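Local atomic coordinates of probable GGDEF family protein (Chromobacterium violaceum, PDB entry 3NJA), a protein that is of uncharacterised function but, as a PAS domain of a GGDEF family protein, probably senses a signal that tunes cyclic-di-GMP synthesis. Residues Val74-Tyr84 / Leu96-Ala106. Residues are numbered along the deposited sequence; the frame is centred on the assembly and turned at random.
Sequences VLGDRPFDVEY and LLERNHIQRQA. With SO4 (sulfate ion), chain G.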
ATOM      1  N   VAL B  74      -3.424   4.254  -9.906  1.00 59.33           N
ATOM      2  CA  VAL B  74      -3.718   5.676 -10.013  1.00 63.26           C
ATOM      3  C   VAL B  74      -5.197   5.980  -9.748  1.00 62.45           C
ATOM      4  O   VAL B  74      -5.536   7.036  -9.218  1.00 60.31           O
ATOM      5  CB  VAL B  74      -3.299   6.229 -11.423  1.00 72.61           C
ATOM      6  CG1 VAL B  74      -3.807   5.333 -12.519  1.00 78.02           C
ATOM      7  CG2 VAL B  74      -3.814   7.642 -11.646  1.00 68.55           C
ATOM      8  N   LEU B  75      -6.070   5.041 -10.107  1.00 60.50           N
ATOM      9  CA  LEU B  75      -7.504   5.309 -10.147  1.00 56.96           C
ATOM     10  C   LEU B  75      -8.349   4.330  -9.339  1.00 66.88           C
ATOM     11  O   LEU B  75      -9.537   4.579  -9.090  1.00 70.60           O
ATOM     12  CB  LEU B  75      -7.998   5.318 -11.590  1.00 51.25           C
ATOM     13  CG  LEU B  75      -8.521   6.658 -12.100  1.00 73.81           C
ATOM     14  CD1 LEU B  75      -7.377   7.658 -12.269  1.00 81.34           C
ATOM     15  CD2 LEU B  75      -9.293   6.474 -13.404  1.00 79.75           C
ATOM     16  N   GLY B  76      -7.750   3.216  -8.941  1.00 63.48           N
ATOM     17  CA  GLY B  76      -8.481   2.202  -8.207  1.00 64.41           C
ATOM     18  C   GLY B  76      -8.657   2.575  -6.747  1.00 65.88           C
ATOM     19  O   GLY B  76      -8.074   3.548  -6.272  1.00 66.16           O
ATOM     20  N   ASP B  77      -9.470   1.804  -6.037  1.00 63.34           N
ATOM     21  CA  ASP B  77      -9.596   1.975  -4.602  1.00 66.07           C
ATOM     22  C   ASP B  77      -8.273   1.609  -3.953  1.00 68.77           C
ATOM     23  O   ASP B  77      -7.670   0.596  -4.292  1.00 65.79           O
ATOM     24  CB  ASP B  77     -10.707   1.087  -4.044  1.00 64.58           C
ATOM     25  CG  ASP B  77     -10.702   1.029  -2.532  1.00 67.43           C
ATOM     26  OD1 ASP B  77     -10.271   2.017  -1.894  1.00 64.40           O
ATOM     27  OD2 ASP B  77     -11.135  -0.005  -1.987  1.00 72.11           O
ATOM     28  N   ARG B  78      -7.818   2.446  -3.029  1.00 68.27           N
ATOM     29  CA  ARG B  78      -6.602   2.171  -2.288  1.00 64.34           C
ATOM     30  C   ARG B  78      -6.930   2.308  -0.817  1.00 57.26           C
ATOM     31  O   ARG B  78      -6.654   3.346  -0.210  1.00 54.54           O
ATOM     32  CB  ARG B  78      -5.495   3.145  -2.693  1.00 73.44           C
ATOM     33  CG  ARG B  78      -5.045   2.991  -4.147  1.00 79.76           C
ATOM     34  CD  ARG B  78      -4.186   1.749  -4.342  1.00 82.43           C
ATOM     35  NE  ARG B  78      -2.780   2.003  -4.038  1.00 93.11           N
ATOM     36  CZ  ARG B  78      -1.878   1.057  -3.780  1.00 99.95           C
ATOM     37  NH1 ARG B  78      -2.224  -0.227  -3.779  1.00 96.53           N
ATOM     38  NH2 ARG B  78      -0.624   1.399  -3.514  1.00104.03           N
ATOM     39  N   PRO B  79      -7.507   1.249  -0.233  1.00 48.37           N
ATOM     40  CA  PRO B  79      -8.120   1.384   1.085  1.00 57.54           C
ATOM     41  C   PRO B  79      -7.068   1.636   2.175  1.00 63.07           C
ATOM     42  O   PRO B  79      -5.873   1.408   1.955  1.00 64.54           O
ATOM     43  CB  PRO B  79      -8.827   0.031   1.293  1.00 49.35           C
ATOM     44  CG  PRO B  79      -8.526  -0.797   0.072  1.00 55.61           C
ATOM     45  CD  PRO B  79      -7.355  -0.161  -0.606  1.00 47.93           C
ATOM     46  N   PHE B  80      -7.510   2.126   3.330  1.00 55.09           N
ATOM     47  CA  PHE B  80      -6.604   2.353   4.452  1.00 59.03           C
ATOM     48  C   PHE B  80      -7.322   2.492   5.787  1.00 54.60           C
ATOM     49  O   PHE B  80      -8.543   2.668   5.847  1.00 50.45           O
ATOM     50  CB  PHE B  80      -5.739   3.587   4.212  1.00 58.24           C
ATOM     51  CG  PHE B  80      -6.526   4.853   4.054  1.00 59.06           C
ATOM     52  CD1 PHE B  80      -6.622   5.760   5.102  1.00 49.17           C
ATOM     53  CD2 PHE B  80      -7.167   5.139   2.851  1.00 52.76           C
ATOM     54  CE1 PHE B  80      -7.339   6.938   4.961  1.00 44.06           C
ATOM     55  CE2 PHE B  80      -7.884   6.308   2.696  1.00 52.70           C
ATOM     56  CZ  PHE B  80      -7.976   7.211   3.760  1.00 58.47           C
ATOM     57  N   ASP B  81      -6.535   2.414   6.853  1.00 51.34           N
ATOM     58  CA  ASP B  81      -7.053   2.518   8.197  1.00 54.90           C
ATOM     59  C   ASP B  81      -6.737   3.859   8.838  1.00 59.80           C
ATOM     60  O   ASP B  81      -5.764   4.527   8.475  1.00 63.08           O
ATOM     61  CB  ASP B  81      -6.478   1.401   9.055  1.00 65.85           C
ATOM     62  CG  ASP B  81      -6.857   0.033   8.545  1.00 80.73           C
ATOM     63  OD1 ASP B  81      -8.067  -0.213   8.314  1.00 82.55           O
ATOM     64  OD2 ASP B  81      -5.938  -0.798   8.380  1.00 87.26           O
ATOM     65  N   VAL B  82      -7.581   4.242   9.795  1.00 54.92           N
ATOM     66  CA  VAL B  82      -7.320   5.370  10.677  1.00 49.31           C
ATOM     67  C   VAL B  82      -7.853   5.038  12.076  1.00 53.46           C
ATOM     68  O   VAL B  82      -8.959   4.512  12.217  1.00 52.29           O
ATOM     69  CB  VAL B  82      -7.989   6.654  10.179  1.00 47.02           C
ATOM     70  CG1 VAL B  82      -7.339   7.846  10.831  1.00 54.85           C
ATOM     71  CG2 VAL B  82      -7.868   6.771   8.675  1.00 52.36           C
ATOM     72  N   GLU B  83      -7.046   5.302  13.098  1.00 50.71           N
ATOM     73  CA  GLU B  83      -7.493   5.178  14.483  1.00 56.35           C
ATOM     74  C   GLU B  83      -7.648   6.561  15.079  1.00 53.47           C
ATOM     75  O   GLU B  83      -6.860   7.461  14.803  1.00 56.30           O
ATOM     76  CB  GLU B  83      -6.478   4.416  15.323  1.00 56.75           C
ATOM     77  CG  GLU B  83      -6.423   2.935  15.093  1.00 55.86           C
ATOM     78  CD  GLU B  83      -5.937   2.209  16.333  1.00 69.12           C
ATOM     79  OE1 GLU B  83      -6.200   2.712  17.454  1.00 71.45           O
ATOM     80  OE2 GLU B  83      -5.302   1.142  16.195  1.00 76.15           O
ATOM     81  N   TYR B  84      -8.657   6.728  15.911  1.00 56.67           N
ATOM     82  CA  TYR B  84      -8.851   7.988  16.596  1.00 55.04           C
ATOM     83  C   TYR B  84      -9.951   7.835  17.638  1.00 53.71           C
ATOM     84  O   TYR B  84     -10.855   6.995  17.501  1.00 47.44           O
ATOM     85  CB  TYR B  84      -9.220   9.085  15.596  1.00 59.52           C
ATOM     86  CG  TYR B  84     -10.500   8.790  14.845  1.00 69.63           C
ATOM     87  CD1 TYR B  84     -11.742   9.092  15.399  1.00 69.30           C
ATOM     88  CD2 TYR B  84     -10.470   8.193  13.589  1.00 70.51           C
ATOM     89  CE1 TYR B  84     -12.910   8.814  14.714  1.00 71.43           C
ATOM     90  CE2 TYR B  84     -11.633   7.917  12.900  1.00 65.46           C
ATOM     91  CZ  TYR B  84     -12.847   8.226  13.467  1.00 66.11           C
ATOM     92  OH  TYR B  84     -14.003   7.945  12.779  1.00 65.98           O
ATOM     93  N   LEU B  96     -11.835   4.397  18.078  1.00 47.98           N
ATOM     94  CA  LEU B  96     -12.382   3.845  16.834  1.00 54.03           C
ATOM     95  C   LEU B  96     -11.338   3.342  15.821  1.00 54.49           C
ATOM     96  O   LEU B  96     -10.254   3.932  15.661  1.00 49.83           O
ATOM     97  CB  LEU B  96     -13.304   4.872  16.168  1.00 51.97           C
ATOM     98  CG  LEU B  96     -14.768   4.835  16.623  1.00 49.89           C
ATOM     99  CD1 LEU B  96     -14.900   4.389  18.075  1.00 37.77           C
ATOM    100  CD2 LEU B  96     -15.481   6.160  16.373  1.00 43.04           C
ATOM    101  N   LEU B  97     -11.670   2.249  15.140  1.00 58.99           N
ATOM    102  CA  LEU B  97     -10.929   1.851  13.945  1.00 57.14           C
ATOM    103  C   LEU B  97     -11.791   2.068  12.703  1.00 54.68           C
ATOM    104  O   LEU B  97     -12.941   1.635  12.648  1.00 52.59           O
ATOM    105  CB  LEU B  97     -10.466   0.398  14.020  1.00 60.97           C
ATOM    106  CG  LEU B  97      -9.603   0.030  12.807  1.00 58.86           C
ATOM    107  CD1 LEU B  97      -8.420   0.969  12.706  1.00 51.54           C
ATOM    108  CD2 LEU B  97      -9.133  -1.410  12.876  1.00 62.00           C
ATOM    109  N   GLU B  98     -11.234   2.747  11.710  1.00 47.04           N
ATOM    110  CA  GLU B  98     -12.016   3.152  10.557  1.00 49.05           C
ATOM    111  C   GLU B  98     -11.340   2.706   9.276  1.00 59.55           C
ATOM    112  O   GLU B  98     -10.182   3.035   9.012  1.00 63.48           O
ATOM    113  CB  GLU B  98     -12.199   4.668  10.559  1.00 53.14           C
ATOM    114  CG  GLU B  98     -13.024   5.240   9.414  1.00 55.45           C
ATOM    115  CD  GLU B  98     -13.006   6.773   9.393  1.00 67.54           C
ATOM    116  OE1 GLU B  98     -13.700   7.395  10.231  1.00 72.74           O
ATOM    117  OE2 GLU B  98     -12.284   7.359   8.551  1.00 65.40           O
ATOM    118  N   ARG B  99     -12.057   1.944   8.467  1.00 57.00           N
ATOM    119  CA  ARG B  99     -11.477   1.527   7.210  1.00 60.92           C
ATOM    120  C   ARG B  99     -12.017   2.407   6.093  1.00 53.26           C
ATOM    121  O   ARG B  99     -13.230   2.584   5.959  1.00 48.08           O
ATOM    122  CB  ARG B  99     -11.724   0.045   6.947  1.00 61.35           C
ATOM    123  CG  ARG B  99     -10.731  -0.522   5.969  1.00 69.78           C
ATOM    124  CD  ARG B  99     -10.968  -1.986   5.680  1.00 71.04           C
ATOM    125  NE  ARG B  99     -10.137  -2.444   4.576  1.00 77.28           N
ATOM    126  CZ  ARG B  99      -8.840  -2.176   4.446  1.00 78.57           C
ATOM    127  NH1 ARG B  99      -8.174  -2.643   3.397  1.00 83.75           N
ATOM    128  NH2 ARG B  99      -8.199  -1.455   5.358  1.00 69.36           N
ATOM    129  N   ASN B 100     -11.100   2.978   5.317  1.00 48.56           N
ATOM    130  CA  ASN B 100     -11.460   3.892   4.243  1.00 49.93           C
ATOM    131  C   ASN B 100     -11.202   3.294   2.889  1.00 62.54           C
ATOM    132  O   ASN B 100     -10.189   2.634   2.681  1.00 65.91           O
ATOM    133  CB  ASN B 100     -10.700   5.204   4.362  1.00 52.70           C
ATOM    134  CG  ASN B 100     -11.049   5.948   5.635  1.00 57.40           C
ATOM    135  OD1 ASN B 100     -11.718   6.987   5.600  1.00 54.20           O
ATOM    136  ND2 ASN B 100     -10.628   5.395   6.775  1.00 45.00           N
ATOM    137  N   HIS B 101     -12.147   3.530   1.988  1.00 59.39           N
ATOM    138  CA  HIS B 101     -12.058   3.128   0.602  1.00 43.98           C
ATOM    139  C   HIS B 101     -12.305   4.372  -0.228  1.00 53.17           C
ATOM    140  O   HIS B 101     -13.216   5.138   0.065  1.00 59.24           O
ATOM    141  CB  HIS B 101     -13.140   2.104   0.300  1.00 35.90           C
ATOM    142  CG  HIS B 101     -12.943   0.797   0.998  1.00 47.65           C
ATOM    143  ND1 HIS B 101     -12.304  -0.272   0.411  1.00 49.17           N
ATOM    144  CD2 HIS B 101     -13.298   0.387   2.239  1.00 59.18           C
ATOM    145  CE1 HIS B 101     -12.277  -1.288   1.253  1.00 54.49           C
ATOM    146  NE2 HIS B 101     -12.877  -0.916   2.370  1.00 65.67           N
ATOM    147  N   ILE B 102     -11.496   4.586  -1.258  1.00 54.84           N
ATOM    148  CA  ILE B 102     -11.680   5.746  -2.117  1.00 51.05           C
ATOM    149  C   ILE B 102     -12.337   5.350  -3.428  1.00 56.46           C
ATOM    150  O   ILE B 102     -12.089   4.274  -3.949  1.00 61.03           O
ATOM    151  CB  ILE B 102     -10.343   6.395  -2.439  1.00 52.33           C
ATOM    152  CG1 ILE B 102      -9.478   6.429  -1.182  1.00 50.54           C
ATOM    153  CG2 ILE B 102     -10.551   7.778  -3.068  1.00 48.74           C
ATOM    154  CD1 ILE B 102      -8.169   7.141  -1.372  1.00 50.50           C
ATOM    155  N   GLN B 103     -13.174   6.227  -3.962  1.00 56.84           N
ATOM    156  CA  GLN B 103     -13.850   5.957  -5.220  1.00 45.22           C
ATOM    157  C   GLN B 103     -13.741   7.193  -6.091  1.00 55.37           C
ATOM    158  O   GLN B 103     -14.325   8.245  -5.783  1.00 54.09           O
ATOM    159  CB  GLN B 103     -15.311   5.557  -4.986  1.00 54.19           C
ATOM    160  CG  GLN B 103     -16.355   6.460  -5.647  1.00 71.48           C
ATOM    161  CD  GLN B 103     -17.177   5.734  -6.702  1.00 92.30           C
ATOM    162  OE1 GLN B 103     -17.973   6.349  -7.418  1.00100.16           O
ATOM    163  NE2 GLN B 103     -16.987   4.421  -6.806  1.00 93.15           N
ATOM    164  N   ARG B 104     -12.967   7.073  -7.169  1.00 59.13           N
ATOM    165  CA  ARG B 104     -12.650   8.226  -7.997  1.00 60.79           C
ATOM    166  C   ARG B 104     -13.523   8.294  -9.230  1.00 66.56           C
ATOM    167  O   ARG B 104     -14.268   7.366  -9.530  1.00 65.45           O
ATOM    168  CB  ARG B 104     -11.179   8.210  -8.396  1.00 57.38           C
ATOM    169  CG  ARG B 104     -10.257   8.307  -7.210  1.00 60.29           C
ATOM    170  CD  ARG B 104      -8.830   8.466  -7.644  1.00 62.98           C
ATOM    171  NE  ARG B 104      -7.908   8.364  -6.520  1.00 58.50           N
ATOM    172  CZ  ARG B 104      -7.618   9.370  -5.702  1.00 57.21           C
ATOM    173  NH1 ARG B 104      -8.196  10.555  -5.878  1.00 52.28           N
ATOM    174  NH2 ARG B 104      -6.748   9.193  -4.712  1.00 48.22           N
ATOM    175  N   GLN B 105     -13.443   9.423  -9.920  1.00 72.29           N
ATOM    176  CA  GLN B 105     -14.079   9.574 -11.209  1.00 77.01           C
ATOM    177  C   GLN B 105     -12.958   9.364 -12.204  1.00 87.82           C
ATOM    178  O   GLN B 105     -11.787   9.465 -11.825  1.00 89.36           O
ATOM    179  CB  GLN B 105     -14.658  10.972 -11.335  1.00 76.41           C
ATOM    180  CG  GLN B 105     -15.333  11.443 -10.053  1.00 87.66           C
ATOM    181  CD  GLN B 105     -16.183  12.679 -10.259  1.00 90.04           C
ATOM    182  OE1 GLN B 105     -15.673  13.750 -10.605  1.00 88.63           O
ATOM    183  NE2 GLN B 105     -17.493  12.538 -10.052  1.00 86.80           N
ATOM    184  N   ALA B 106     -13.298   9.059 -13.457  1.00 85.72           N
ATOM    185  CA  ALA B 106     -12.277   8.804 -14.473  1.00 83.15           C
ATOM    186  C   ALA B 106     -11.204   9.893 -14.443  1.00 76.78           C
ATOM    187  O   ALA B 106     -10.055   9.666 -14.845  1.00 58.09           O
ATOM    188  CB  ALA B 106     -12.905   8.714 -15.844  1.00 87.24           C
TER
HETATM  189  S   SO4 G 124     -10.135  -4.737   1.684  0.50 76.31           S
HETATM  190  O1  SO4 G 124     -10.991  -5.268   0.627  0.50 80.66           O
HETATM  191  O2  SO4 G 124      -8.956  -5.601   1.805  0.50 70.46           O
HETATM  192  O3  SO4 G 124      -9.722  -3.388   1.310  0.50 74.28           O
HETATM  193  O4  SO4 G 124     -10.885  -4.685   2.943  0.50 58.20           O
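Phe80 to Tyr84 pair with Leu96 to Asn100 as the antiparallel beta hairpin of strands 80-87 and 93-104 in the PAS fold; strand 110-119 flanks 93-104 on its other side. Backbone bonds run in both directions at the hydrogen-bonded pairs Val82-Glu98 and Tyr84-Leu96, with Glu98 N 2.9 Å from Val82 O.

On one face of the sheet, the Phe80 ring lies almost parallel to the Asn100 amide (planes 15° apart), and Asn100 CB makes a CH-pi contact over it, 3.6 Å from the ring centroid. Tyr84 OH donates to Glu98 OE1 (2.6 Å), which also bonds a glycerol; Glu98 OE2 accepts Asn100 ND2 through its anti lone pair. Trp21 and Tyr54 of the second subunit pack on Asn100 and Glu98.

On the other face, an extended Arg99 forms a salt bridge to Asp81 and, through NE and NH1, holds a sulfate, while Pro79 CB sits over its guanidinium.

Ahead of strand 80-87, Asp77 CG stands anti to the backbone N (chi1 169°), bringing the carboxylate to the neighbouring strand. OD1 takes Ile102 N from above the carboxylate plane, and OD2 receives His101 ND1 at 2.7 Å, nearly in the imidazole plane.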